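Local coordinates for phosphate-binding protein (Xanthomonas axonopodis pv. citri, PDB 5UB3) that probably serves as a periplasmic solute-binding receptor of the phosphonate-binding family, paired with a diguanylate cyclase, and can bind chloride, at residues S125-N137 / E267-V279. Residues are numbered along the deposited sequence; the frame is centred on the assembly and turned at random.
Sequences SGYLLPMLELLRN and ELSAGVQRVRDHV
A water held between R136 and R274 makes the polar link across this contact: it accepts from R136 NE at 2.8 Å and, weakly, from R274 NH1 at 3.1 Å, lying in plane at the edge of each guanidinium. The two arginines are therefore joined through solvent, and R136 also makes a weak salt bridge to E133 through NH1. L132 CD2 sits over the centre of one face of the R136 guanidinium, while R274, fully extended, runs antiparallel alongside the L135 side chain and lays one guanidinium face over L135 CB and the backbone leading into R136.

Beneath this polar edge the packing is apolar. V275 is a knob in the hole formed by L128, M131, L132 and L135. Its CG1, anti to the backbone N (chi1 170°), reaches M131 CB at 4.0 Å, and CG2 presses on the backbone at L132 N, 3.6 Å away. Alongside, both methyls of L132 rest on G271, CD2 3.7 Å from G271 CA and CD1 nearest G271 O; the missing side chain at G271 lets the leucine come this close. At the last modelled residue, V279 CG1 lies 3.4 Å from Y127 OH, and the M131 side chain runs at about a right angle to that of V279, its CE meeting V279 CG2 at 4.0 Å.

The axes of segments 125-136 and 267-277 cross at 80° and approach to 9.2 Å. V272 also touches helix 67-75, and M131 packs on strand 115-118. With V275 as its knob, the crossing probably joins the C-terminal helix, on the lobe with helix 67-75, to a helix of the other lobe, consistent with the two-lobed periplasmic binding protein fold.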
ATOM      1  N   SER A 125      -3.644   3.789  -0.479  1.00 17.83           N
ATOM      2  CA  SER A 125      -4.722   4.509   0.122  1.00 16.82           C
ATOM      3  C   SER A 125      -4.384   5.980   0.263  1.00 18.81           C
ATOM      4  O   SER A 125      -5.268   6.790   0.542  1.00 18.90           O
ATOM      5  CB  SER A 125      -5.061   3.914   1.493  1.00 17.65           C
ATOM      6  OG  SER A 125      -3.965   4.058   2.421  1.00 17.49           O
ATOM      7  N   GLY A 126      -3.096   6.320   0.152  1.00 17.64           N
ATOM      8  CA  GLY A 126      -2.642   7.695   0.366  1.00 19.89           C
ATOM      9  C   GLY A 126      -2.132   8.382  -0.872  1.00 18.75           C
ATOM     10  O   GLY A 126      -1.635   9.523  -0.791  1.00 21.51           O
ATOM     11  N   TYR A 127      -2.273   7.745  -2.028  1.00 18.13           N
ATOM     12  CA  TYR A 127      -1.962   8.405  -3.300  1.00 16.22           C
ATOM     13  C   TYR A 127      -2.805   7.857  -4.418  1.00 15.89           C
ATOM     14  O   TYR A 127      -3.561   8.567  -5.075  1.00 13.52           O
ATOM     15  CB  TYR A 127      -0.444   8.282  -3.653  1.00 16.61           C
ATOM     16  CG  TYR A 127      -0.081   8.905  -4.921  1.00 18.07           C
ATOM     17  CD1 TYR A 127       0.040  10.287  -5.024  1.00 20.30           C
ATOM     18  CD2 TYR A 127       0.120   8.147  -6.061  1.00 18.91           C
ATOM     19  CE1 TYR A 127       0.402  10.880  -6.224  1.00 21.98           C
ATOM     20  CE2 TYR A 127       0.464   8.718  -7.247  1.00 20.58           C
ATOM     21  CZ  TYR A 127       0.590  10.080  -7.339  1.00 23.29           C
ATOM     22  OH  TYR A 127       0.910  10.632  -8.533  1.00 31.16           O
ATOM     23  N   LEU A 128      -2.688   6.574  -4.647  1.00 16.66           N
ATOM     24  CA  LEU A 128      -3.289   6.002  -5.860  1.00 16.56           C
ATOM     25  C   LEU A 128      -4.759   6.109  -5.778  1.00 16.02           C
ATOM     26  O   LEU A 128      -5.375   6.623  -6.683  1.00 16.97           O
ATOM     27  CB  LEU A 128      -2.836   4.556  -6.078  1.00 17.10           C
ATOM     28  CG  LEU A 128      -1.348   4.439  -6.407  1.00 16.88           C
ATOM     29  CD1 LEU A 128      -0.801   3.011  -6.201  1.00 15.86           C
ATOM     30  CD2 LEU A 128      -0.930   4.988  -7.767  1.00 16.32           C
ATOM     31  N   LEU A 129      -5.363   5.594  -4.718  1.00 16.49           N
ATOM     32  CA  LEU A 129      -6.826   5.650  -4.580  1.00 15.45           C
ATOM     33  C   LEU A 129      -7.379   7.040  -4.551  1.00 15.05           C
ATOM     34  O   LEU A 129      -8.312   7.319  -5.290  1.00 14.90           O
ATOM     35  CB  LEU A 129      -7.364   4.858  -3.394  1.00 15.30           C
ATOM     36  CG  LEU A 129      -7.039   3.356  -3.458  1.00 15.69           C
ATOM     37  CD1 LEU A 129      -7.754   2.669  -2.284  1.00 16.25           C
ATOM     38  CD2 LEU A 129      -7.464   2.733  -4.773  1.00 14.93           C
ATOM     39  N   PRO A 130      -6.808   7.926  -3.709  1.00 15.12           N
ATOM     40  CA  PRO A 130      -7.396   9.269  -3.776  1.00 15.34           C
ATOM     41  C   PRO A 130      -7.226   9.965  -5.141  1.00 16.12           C
ATOM     42  O   PRO A 130      -8.136  10.670  -5.565  1.00 15.85           O
ATOM     43  CB  PRO A 130      -6.658  10.048  -2.693  1.00 15.10           C
ATOM     44  CG  PRO A 130      -5.449   9.240  -2.332  1.00 15.04           C
ATOM     45  CD  PRO A 130      -5.873   7.791  -2.586  1.00 15.07           C
ATOM     46  N   MET A 131      -6.080   9.804  -5.797  1.00 16.53           N
ATOM     47  CA  MET A 131      -5.901  10.447  -7.086  1.00 19.56           C
ATOM     48  C   MET A 131      -6.890   9.866  -8.095  1.00 18.22           C
ATOM     49  O   MET A 131      -7.452  10.570  -8.909  1.00 16.76           O
ATOM     50  CB  MET A 131      -4.483  10.279  -7.665  1.00 21.20           C
ATOM     51  CG  MET A 131      -3.435  11.117  -7.006  1.00 25.88           C
ATOM     52  SD  MET A 131      -3.779  12.881  -7.142  1.00 29.82           S
ATOM     53  CE  MET A 131      -2.520  13.338  -8.314  1.00 29.77           C
ATOM     54  N   LEU A 132      -7.085   8.560  -8.037  1.00 16.83           N
ATOM     55  CA  LEU A 132      -8.050   7.926  -8.920  1.00 18.98           C
ATOM     56  C   LEU A 132      -9.409   8.548  -8.690  1.00 19.87           C
ATOM     57  O   LEU A 132     -10.105   8.835  -9.643  1.00 20.10           O
ATOM     58  CB  LEU A 132      -8.125   6.403  -8.672  1.00 18.66           C
ATOM     59  CG  LEU A 132      -9.103   5.660  -9.517  1.00 18.95           C
ATOM     60  CD1 LEU A 132      -8.783   5.908 -10.986  1.00 18.42           C
ATOM     61  CD2 LEU A 132      -9.013   4.187  -9.145  1.00 19.94           C
ATOM     62  N   GLU A 133      -9.767   8.719  -7.422  1.00 20.34           N
ATOM     63  CA  GLU A 133     -11.057   9.268  -7.084  1.00 20.52           C
ATOM     64  C   GLU A 133     -11.249  10.643  -7.690  1.00 19.35           C
ATOM     65  O   GLU A 133     -12.330  10.973  -8.164  1.00 20.32           O
ATOM     66  CB  GLU A 133     -11.287   9.292  -5.593  1.00 20.84           C
ATOM     67  CG  GLU A 133     -12.762   9.322  -5.219  1.00 22.73           C
ATOM     68  CD  GLU A 133     -13.465   7.962  -5.318  1.00 22.03           C
ATOM     69  OE1 GLU A 133     -12.913   6.999  -5.922  1.00 19.32           O
ATOM     70  OE2 GLU A 133     -14.572   7.917  -4.764  1.00 20.22           O
ATOM     71  N   LEU A 134     -10.206  11.441  -7.676  1.00 17.67           N
ATOM     72  CA  LEU A 134     -10.312  12.767  -8.187  1.00 18.92           C
ATOM     73  C   LEU A 134     -10.477  12.700  -9.692  1.00 18.42           C
ATOM     74  O   LEU A 134     -11.279  13.436 -10.263  1.00 17.49           O
ATOM     75  CB  LEU A 134      -9.109  13.619  -7.772  1.00 19.64           C
ATOM     76  CG  LEU A 134      -8.988  13.912  -6.280  1.00 19.17           C
ATOM     77  CD1 LEU A 134      -7.730  14.747  -6.098  1.00 22.25           C
ATOM     78  CD2 LEU A 134     -10.179  14.562  -5.661  1.00 19.59           C
ATOM     79  N   LEU A 135      -9.745  11.808 -10.336  1.00 19.33           N
ATOM     80  CA  LEU A 135      -9.895  11.659 -11.758  1.00 20.54           C
ATOM     81  C   LEU A 135     -11.328  11.313 -12.172  1.00 19.19           C
ATOM     82  O   LEU A 135     -11.886  11.941 -13.086  1.00 17.73           O
ATOM     83  CB  LEU A 135      -8.918  10.636 -12.325  1.00 21.28           C
ATOM     84  CG  LEU A 135      -7.479  11.049 -12.471  1.00 23.82           C
ATOM     85  CD1 LEU A 135      -6.737   9.785 -12.796  1.00 24.24           C
ATOM     86  CD2 LEU A 135      -7.170  12.076 -13.560  1.00 26.00           C
ATOM     87  N   ARG A 136     -11.911  10.358 -11.478  1.00 19.14           N
ATOM     88  CA  ARG A 136     -13.272   9.910 -11.790  1.00 20.46           C
ATOM     89  C   ARG A 136     -14.273  11.036 -11.670  1.00 20.79           C
ATOM     90  O   ARG A 136     -15.222  11.071 -12.425  1.00 19.71           O
ATOM     91  CB  ARG A 136     -13.715   8.762 -10.860  1.00 22.23           C
ATOM     92  CG  ARG A 136     -13.030   7.447 -11.183  1.00 23.22           C
ATOM     93  CD  ARG A 136     -13.038   6.571  -9.956  1.00 24.49           C
ATOM     94  NE  ARG A 136     -12.700   5.201 -10.293  1.00 24.71           N
ATOM     95  CZ  ARG A 136     -12.762   4.180  -9.437  1.00 22.34           C
ATOM     96  NH1 ARG A 136     -13.093   4.351  -8.176  1.00 25.44           N
ATOM     97  NH2 ARG A 136     -12.490   2.963  -9.860  1.00 23.70           N
ATOM     98  N   ASN A 137     -14.030  11.958 -10.735  1.00 18.50           N
ATOM     99  CA  ASN A 137     -14.915  13.087 -10.507  1.00 17.28           C
ATOM    100  C   ASN A 137     -14.528  14.362 -11.247  1.00 18.03           C
ATOM    101  O   ASN A 137     -15.131  15.409 -11.021  1.00 19.98           O
ATOM    102  CB  ASN A 137     -15.022  13.304  -9.001  1.00 16.87           C
ATOM    103  CG  ASN A 137     -15.857  12.211  -8.340  1.00 18.61           C
ATOM    104  OD1 ASN A 137     -17.098  12.287  -8.274  1.00 20.54           O
ATOM    105  ND2 ASN A 137     -15.181  11.162  -7.905  1.00 17.49           N
ATOM    106  N   GLU A 267      -9.369  -4.387 -11.916  1.00 24.46           N
ATOM    107  CA  GLU A 267     -10.030  -3.051 -11.904  1.00 25.91           C
ATOM    108  C   GLU A 267      -9.129  -2.018 -11.230  1.00 24.42           C
ATOM    109  O   GLU A 267      -8.996  -0.888 -11.693  1.00 22.54           O
ATOM    110  CB  GLU A 267     -11.329  -3.102 -11.183  1.00 25.61           C
ATOM    111  CG  GLU A 267     -12.353  -3.832 -12.006  1.00 31.58           C
ATOM    112  CD  GLU A 267     -13.628  -4.152 -11.233  1.00 35.10           C
ATOM    113  OE1 GLU A 267     -13.738  -3.771 -10.048  1.00 33.28           O
ATOM    114  OE2 GLU A 267     -14.518  -4.799 -11.834  1.00 38.79           O
ATOM    115  N   LEU A 268      -8.505  -2.439 -10.138  1.00 22.89           N
ATOM    116  CA  LEU A 268      -7.582  -1.573  -9.434  1.00 23.71           C
ATOM    117  C   LEU A 268      -6.407  -1.270 -10.314  1.00 22.64           C
ATOM    118  O   LEU A 268      -6.020  -0.099 -10.467  1.00 24.91           O
ATOM    119  CB  LEU A 268      -7.147  -2.198  -8.121  1.00 24.46           C
ATOM    120  CG  LEU A 268      -5.993  -1.504  -7.397  1.00 23.69           C
ATOM    121  CD1 LEU A 268      -6.321  -0.056  -7.080  1.00 25.73           C
ATOM    122  CD2 LEU A 268      -5.713  -2.262  -6.128  1.00 24.27           C
ATOM    123  N   SER A 269      -5.827  -2.291 -10.927  1.00 21.69           N
ATOM    124  CA  SER A 269      -4.768  -2.058 -11.869  1.00 20.50           C
ATOM    125  C   SER A 269      -5.137  -1.040 -12.978  1.00 21.44           C
ATOM    126  O   SER A 269      -4.383  -0.108 -13.257  1.00 20.98           O
ATOM    127  CB  SER A 269      -4.303  -3.337 -12.481  1.00 20.54           C
ATOM    128  OG  SER A 269      -3.220  -2.995 -13.281  1.00 21.89           O
ATOM    129  N   ALA A 270      -6.310  -1.168 -13.565  1.00 22.38           N
ATOM    130  CA  ALA A 270      -6.760  -0.177 -14.579  1.00 20.87           C
ATOM    131  C   ALA A 270      -6.762   1.228 -13.961  1.00 19.90           C
ATOM    132  O   ALA A 270      -6.302   2.174 -14.557  1.00 21.24           O
ATOM    133  CB  ALA A 270      -8.131  -0.516 -15.089  1.00 22.64           C
ATOM    134  N   GLY A 271      -7.228   1.330 -12.745  1.00 18.91           N
ATOM    135  CA  GLY A 271      -7.293   2.612 -12.076  1.00 20.05           C
ATOM    136  C   GLY A 271      -5.947   3.208 -11.787  1.00 18.24           C
ATOM    137  O   GLY A 271      -5.732   4.390 -11.959  1.00 19.18           O
ATOM    138  N   VAL A 272      -5.031   2.368 -11.315  1.00 19.29           N
ATOM    139  CA  VAL A 272      -3.640   2.762 -11.115  1.00 18.76           C
ATOM    140  C   VAL A 272      -3.033   3.189 -12.422  1.00 19.08           C
ATOM    141  O   VAL A 272      -2.321   4.179 -12.442  1.00 16.64           O
ATOM    142  CB  VAL A 272      -2.815   1.599 -10.481  1.00 18.31           C
ATOM    143  CG1 VAL A 272      -1.314   1.841 -10.565  1.00 19.65           C
ATOM    144  CG2 VAL A 272      -3.278   1.399  -9.038  1.00 18.16           C
ATOM    145  N   GLN A 273      -3.285   2.428 -13.514  1.00 19.61           N
ATOM    146  CA  GLN A 273      -2.679   2.780 -14.801  1.00 22.02           C
ATOM    147  C   GLN A 273      -3.184   4.144 -15.211  1.00 20.24           C
ATOM    148  O   GLN A 273      -2.457   4.948 -15.739  1.00 22.81           O
ATOM    149  CB  GLN A 273      -3.026   1.759 -15.916  1.00 22.36           C
ATOM    150  CG  GLN A 273      -2.352   2.033 -17.246  1.00 24.87           C
ATOM    151  CD  GLN A 273      -0.842   1.955 -17.114  1.00 25.62           C
ATOM    152  OE1 GLN A 273      -0.112   2.974 -17.176  1.00 27.73           O
ATOM    153  NE2 GLN A 273      -0.386   0.773 -16.836  1.00 26.14           N
ATOM    154  N   ARG A 274      -4.447   4.383 -14.972  1.00 21.34           N
ATOM    155  CA  ARG A 274      -5.036   5.676 -15.332  1.00 21.07           C
ATOM    156  C   ARG A 274      -4.399   6.797 -14.562  1.00 19.57           C
ATOM    157  O   ARG A 274      -4.119   7.881 -15.122  1.00 19.45           O
ATOM    158  CB  ARG A 274      -6.514   5.635 -15.061  1.00 22.87           C
ATOM    159  CG  ARG A 274      -7.243   6.890 -15.449  1.00 25.12           C
ATOM    160  CD  ARG A 274      -8.695   6.777 -15.026  1.00 27.73           C
ATOM    161  NE  ARG A 274      -9.451   7.942 -15.425  1.00 27.08           N
ATOM    162  CZ  ARG A 274     -10.758   8.108 -15.225  1.00 27.10           C
ATOM    163  NH1 ARG A 274     -11.516   7.202 -14.602  1.00 30.16           N
ATOM    164  NH2 ARG A 274     -11.300   9.206 -15.657  1.00 28.36           N
ATOM    165  N   VAL A 275      -4.175   6.572 -13.265  1.00 18.36           N
ATOM    166  CA  VAL A 275      -3.468   7.566 -12.450  1.00 17.66           C
ATOM    167  C   VAL A 275      -2.066   7.823 -13.041  1.00 18.72           C
ATOM    168  O   VAL A 275      -1.602   8.972 -13.210  1.00 17.32           O
ATOM    169  CB  VAL A 275      -3.366   7.128 -10.977  1.00 17.72           C
ATOM    170  CG1 VAL A 275      -2.413   8.068 -10.207  1.00 17.78           C
ATOM    171  CG2 VAL A 275      -4.735   7.152 -10.328  1.00 18.11           C
ATOM    172  N   ARG A 276      -1.408   6.728 -13.369  1.00 19.80           N
ATOM    173  CA  ARG A 276      -0.073   6.823 -13.916  1.00 23.58           C
ATOM    174  C   ARG A 276      -0.050   7.538 -15.265  1.00 25.51           C
ATOM    175  O   ARG A 276       0.846   8.324 -15.541  1.00 26.18           O
ATOM    176  CB  ARG A 276       0.497   5.470 -14.047  1.00 23.81           C
ATOM    177  CG  ARG A 276       0.925   4.899 -12.716  1.00 23.60           C
ATOM    178  CD  ARG A 276       1.540   3.560 -12.985  1.00 25.20           C
ATOM    179  NE  ARG A 276       2.846   3.742 -13.625  1.00 25.47           N
ATOM    180  CZ  ARG A 276       3.423   2.853 -14.419  1.00 27.88           C
ATOM    181  NH1 ARG A 276       2.863   1.665 -14.654  1.00 25.34           N
ATOM    182  NH2 ARG A 276       4.611   3.148 -14.954  1.00 31.30           N
ATOM    183  N   ASP A 277      -1.033   7.239 -16.093  1.00 25.47           N
ATOM    184  CA  ASP A 277      -1.138   7.840 -17.419  1.00 28.48           C
ATOM    185  C   ASP A 277      -1.448   9.348 -17.301  1.00 31.61           C
ATOM    186  O   ASP A 277      -0.939  10.122 -18.090  1.00 33.94           O
ATOM    187  CB  ASP A 277      -2.142   7.056 -18.253  1.00 25.86           C
ATOM    188  CG  ASP A 277      -1.596   5.718 -18.691  1.00 26.64           C
ATOM    189  OD1 ASP A 277      -0.362   5.511 -18.581  1.00 26.12           O
ATOM    190  OD2 ASP A 277      -2.376   4.877 -19.160  1.00 27.06           O
ATOM    191  N   HIS A 278      -2.167   9.779 -16.267  1.00 33.89           N
ATOM    192  CA  HIS A 278      -2.693  11.158 -16.200  1.00 43.85           C
ATOM    193  C   HIS A 278      -2.095  11.941 -15.035  1.00 47.89           C
ATOM    194  O   HIS A 278      -2.791  12.715 -14.394  1.00 55.27           O
ATOM    195  CB  HIS A 278      -4.252  11.140 -16.239  1.00 47.87           C
ATOM    196  CG  HIS A 278      -4.816  10.393 -17.434  1.00 55.96           C
ATOM    197  ND1 HIS A 278      -4.915  10.956 -18.695  1.00 56.89           N
ATOM    198  CD2 HIS A 278      -5.251   9.109 -17.574  1.00 55.11           C
ATOM    199  CE1 HIS A 278      -5.407  10.068 -19.543  1.00 55.61           C
ATOM    200  NE2 HIS A 278      -5.616   8.939 -18.890  1.00 54.93           N
ATOM    201  N   VAL A 279      -0.784  11.759 -14.826  1.00 51.51           N
ATOM    202  CA  VAL A 279       0.009  12.489 -13.819  1.00 49.93           C
ATOM    203  C   VAL A 279       1.446  12.826 -14.310  1.00 52.09           C
ATOM    204  O   VAL A 279       2.343  11.987 -14.348  1.00 45.06           O
ATOM    205  CB  VAL A 279       0.035  11.720 -12.496  1.00 50.34           C
ATOM    206  CG1 VAL A 279       1.142  12.216 -11.588  1.00 53.68           C
ATOM    207  CG2 VAL A 279      -1.321  11.850 -11.774  1.00 47.98           C
TER
HETATM  208  O   HOH W   1     -11.971   4.620 -12.918  1.00 32.13           O